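Local coordinates for dihydrodipicolinate reductase N-terminus domain-containing protein (PDB 6IAQ) that probably catalyses the NADP-dependent reductive amination of ketones to amines, as a native amine dehydrogenase with a Rossmann-type cofactor domain, at residues 68-72 and 73-77; 126-130 and 131-135. One frame throughout, in Å; residues are numbered along the deposited sequence.

Interactions 1 and 2 are both places where a helix ends and the chain turns into a strand of the same parallel sheet: helix 66-73 leads into strand 77-80, and helix 118-130 into strand 134-137. Strand 102-105 lies between those two strands. The contacts do not touch; their centres are 15 Å apart and their nearest atoms about 6 Å. N102 bridges the gap, its side chain bonding to the backbone O of D76 in 73-77 and to the backbone N of T134 in 131-135. On the helical side of interaction 1 the side chain of V69 is about 9 Å from the bound NADP.

Interaction 1: residues 68-72 and 73-77; sequences EVLEQ and THPDI
T73 folds its hydroxyl back onto the last turn of its own helix, where OG1 gives a hydrogen bond to V69 O at 2.7 Å. With chi1 at 64°, OG1 sits between the backbone N and the carbonyl carbon, facing the preceding turn. The hydroxyl approaches from above the carbonyl plane of V69, 38° out of it, and T73 N adds a weak bond to the same oxygen at 3.0 Å. V69 and T73 lie side by side, pointing the same way, and both also reach the strands next door, V69 touching V11 and I37 and T73 touching V11 and V34.

The packed side continues through L70. Its CD2 lies 3.8 Å from CG of P75, the two side chains crossing at about a right angle, and V101 touches both. Here helix 66-73 of the Rossmann-type domain runs out and the chain turns toward strand 77-80. H74 leaves the helix with a positive phi of 39°, while its N still reaches back to L70 O at 2.8 Å. The guanidinium of R9 bonds to the backbone oxygens of both T73 and H74.

The other side is exposed. The imidazole of H74 lies across the end of the helix with L70 O over the centre of one face, 3.4 Å above the ring plane. Three contacts converge on this oxygen: the H74 backbone bond, a weak bond from T73 N, and the ring. E71 and Q72 fit more loosely against the turn. The E71 carboxylate has its partner in H99, OE2 being hydrogen-bonded to NE2, and the exposed Q72 side chain runs outward in an extended conformation beyond CG.

Interaction 2: residues 126-130 and 131-135; sequences ALAKS and TGATL
A128 and A133 meet where helix 118-130 stops: A133 N donates to A128 O at 2.8 Å, and the methyl of A128 lies 3.2 Å from A133 O. L135 comes against that same methyl, its CG 4.0 Å from A128 CB.

T131 can be followed outward from the backbone. Its CB stands 4.0 Å from L127 O. OG1, placed between the backbone N and the carbonyl carbon by a chi1 of 60°, lies 3.3 Å from L127 O and 3.4 Å from A128 O, and has its hydrogen-bond partner in A97 O, near the end of helix 86-98. The other branch, CG2, lies alongside the last turn, 3.8 Å from L127 O.

G132 then takes a positive phi of 80° and the chain reverses in a Schellman motif, within the beta-alpha-beta unit of strand 102-105, helix 118-130 and strand 134-137. Its two bonds back into the last turn are the one from A133 N to A128 O and a weak one from G132 N to K129 O.

On the exposed flank S130 OG curls back to L127 O at 2.6 Å, tilted 24° from the carbonyl plane. K129 points away from the turn, and its NZ forms a salt bridge with D125.

Interaction 1: residues 68-72 and 73-77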
# COMPACT_ATOMS: atom_id res chain seq x y z
N GLU A 68 -1.78 -0.36 -39.12
CA GLU A 68 -1.73 -1.60 -39.92
C GLU A 68 -1.62 -2.81 -38.98
O GLU A 68 -2.33 -3.82 -39.19
CB GLU A 68 -0.60 -1.54 -40.94
CG GLU A 68 -0.51 -2.76 -41.83
CD GLU A 68 0.33 -2.55 -43.07
OE1 GLU A 68 1.57 -2.55 -42.95
OE2 GLU A 68 -0.26 -2.35 -44.16
N VAL A 69 -0.76 -2.74 -37.97
CA VAL A 69 -0.58 -3.87 -37.01
C VAL A 69 -1.91 -4.11 -36.28
O VAL A 69 -2.29 -5.29 -36.13
CB VAL A 69 0.57 -3.60 -36.03
CG1 VAL A 69 0.60 -4.59 -34.89
CG2 VAL A 69 1.89 -3.60 -36.76
N LEU A 70 -2.60 -3.05 -35.84
CA LEU A 70 -3.86 -3.21 -35.07
C LEU A 70 -4.96 -3.78 -35.98
O LEU A 70 -5.71 -4.66 -35.53
CB LEU A 70 -4.26 -1.87 -34.46
CG LEU A 70 -3.33 -1.32 -33.37
CD1 LEU A 70 -3.99 -0.22 -32.58
CD2 LEU A 70 -2.82 -2.39 -32.42
N GLU A 71 -5.06 -3.29 -37.22
CA GLU A 71 -6.06 -3.75 -38.22
C GLU A 71 -5.78 -5.23 -38.53
O GLU A 71 -6.75 -5.99 -38.66
CB GLU A 71 -6.06 -2.83 -39.44
CG GLU A 71 -6.67 -1.46 -39.11
CD GLU A 71 -6.33 -0.31 -40.05
OE1 GLU A 71 -5.74 -0.58 -41.12
OE2 GLU A 71 -6.67 0.86 -39.72
N GLN A 72 -4.52 -5.63 -38.62
CA GLN A 72 -4.12 -7.01 -38.98
C GLN A 72 -4.33 -7.98 -37.79
O GLN A 72 -4.59 -9.17 -38.06
CB GLN A 72 -2.69 -7.04 -39.50
CG GLN A 72 -2.57 -6.46 -40.91
CD GLN A 72 -1.14 -6.46 -41.42
OE1 GLN A 72 -0.21 -6.93 -40.76
NE2 GLN A 72 -0.95 -5.83 -42.56
N THR A 73 -4.16 -7.55 -36.53
CA THR A 73 -4.06 -8.48 -35.38
C THR A 73 -5.20 -8.30 -34.36
O THR A 73 -5.46 -9.28 -33.64
CB THR A 73 -2.69 -8.38 -34.70
OG1 THR A 73 -2.59 -7.06 -34.17
CG2 THR A 73 -1.55 -8.69 -35.65
N HIS A 74 -5.84 -7.13 -34.27
CA HIS A 74 -6.91 -6.82 -33.28
C HIS A 74 -6.58 -7.42 -31.91
O HIS A 74 -7.31 -8.29 -31.40
CB HIS A 74 -8.26 -7.25 -33.80
CG HIS A 74 -8.73 -6.37 -34.90
ND1 HIS A 74 -8.48 -6.67 -36.24
CD2 HIS A 74 -9.35 -5.17 -34.89
CE1 HIS A 74 -8.99 -5.71 -36.98
NE2 HIS A 74 -9.51 -4.77 -36.18
N PRO A 75 -5.51 -6.94 -31.25
CA PRO A 75 -5.12 -7.47 -29.95
C PRO A 75 -6.10 -7.03 -28.85
O PRO A 75 -6.80 -6.07 -29.02
CB PRO A 75 -3.73 -6.83 -29.74
CG PRO A 75 -3.87 -5.48 -30.42
CD PRO A 75 -4.68 -5.80 -31.66
N ASP A 76 -6.07 -7.73 -27.72
CA ASP A 76 -6.81 -7.35 -26.48
C ASP A 76 -6.17 -6.12 -25.84
O ASP A 76 -6.88 -5.40 -25.11
CB ASP A 76 -6.79 -8.49 -25.46
CG ASP A 76 -7.50 -9.72 -25.99
OD1 ASP A 76 -8.67 -9.61 -26.20
OD2 ASP A 76 -6.83 -10.76 -26.23
N ILE A 77 -4.86 -5.93 -26.05
CA ILE A 77 -4.08 -4.89 -25.31
C ILE A 77 -2.87 -4.46 -26.15
O ILE A 77 -2.13 -5.34 -26.69
CB ILE A 77 -3.66 -5.39 -23.90
CG1 ILE A 77 -3.08 -4.28 -23.02
CG2 ILE A 77 -2.70 -6.56 -24.02
CD1 ILE A 77 -4.09 -3.42 -22.36

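Interaction 2: residues 126-130 and 131-135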
# COMPACT_ATOMS: atom_id res chain seq x y z
N ALA A 126 -13.50 10.20 -24.52
CA ALA A 126 -14.71 10.09 -25.39
C ALA A 126 -14.49 9.03 -26.47
O ALA A 126 -15.38 8.17 -26.67
CB ALA A 126 -15.03 11.42 -26.01
N LEU A 127 -13.34 9.07 -27.16
CA LEU A 127 -13.02 8.14 -28.26
C LEU A 127 -12.97 6.70 -27.71
O LEU A 127 -13.59 5.78 -28.33
CB LEU A 127 -11.67 8.55 -28.87
CG LEU A 127 -11.16 7.63 -29.99
CD1 LEU A 127 -12.14 7.51 -31.16
CD2 LEU A 127 -9.81 8.11 -30.48
N ALA A 128 -12.25 6.49 -26.59
CA ALA A 128 -12.05 5.15 -26.00
C ALA A 128 -13.42 4.58 -25.56
O ALA A 128 -13.64 3.34 -25.65
CB ALA A 128 -11.08 5.24 -24.83
N LYS A 129 -14.28 5.45 -25.02
CA LYS A 129 -15.64 5.06 -24.56
C LYS A 129 -16.50 4.63 -25.77
O LYS A 129 -17.26 3.66 -25.66
CB LYS A 129 -16.28 6.22 -23.79
CG LYS A 129 -15.91 6.26 -22.32
CD LYS A 129 -16.36 7.51 -21.59
CE LYS A 129 -16.21 7.40 -20.09
NZ LYS A 129 -16.37 8.74 -19.50
N SER A 130 -16.36 5.32 -26.89
CA SER A 130 -17.16 5.05 -28.11
C SER A 130 -16.78 3.68 -28.70
O SER A 130 -17.65 3.07 -29.36
CB SER A 130 -17.03 6.17 -29.09
OG SER A 130 -15.77 6.12 -29.74
N THR A 131 -15.56 3.16 -28.46
CA THR A 131 -15.05 1.89 -29.05
C THR A 131 -14.89 0.78 -28.00
O THR A 131 -14.38 -0.33 -28.36
CB THR A 131 -13.71 2.10 -29.77
OG1 THR A 131 -12.77 2.58 -28.80
CG2 THR A 131 -13.81 3.07 -30.94
N GLY A 132 -15.25 1.05 -26.74
CA GLY A 132 -15.22 0.04 -25.66
C GLY A 132 -13.82 -0.18 -25.08
O GLY A 132 -13.66 -1.14 -24.31
N ALA A 133 -12.85 0.68 -25.39
CA ALA A 133 -11.43 0.50 -24.99
C ALA A 133 -11.14 1.25 -23.68
O ALA A 133 -11.67 2.38 -23.46
CB ALA A 133 -10.51 0.97 -26.10
N THR A 134 -10.26 0.66 -22.87
CA THR A 134 -9.67 1.32 -21.66
C THR A 134 -8.25 1.83 -21.98
O THR A 134 -7.47 1.05 -22.57
CB THR A 134 -9.67 0.37 -20.46
OG1 THR A 134 -11.01 -0.09 -20.23
CG2 THR A 134 -9.08 1.04 -19.22
N LEU A 135 -7.95 3.08 -21.61
CA LEU A 135 -6.58 3.65 -21.65
C LEU A 135 -6.12 3.94 -20.21
O LEU A 135 -6.87 4.61 -19.46
CB LEU A 135 -6.54 4.95 -22.47
CG LEU A 135 -7.23 4.93 -23.84
CD1 LEU A 135 -7.14 6.31 -24.45
CD2 LEU A 135 -6.63 3.90 -24.78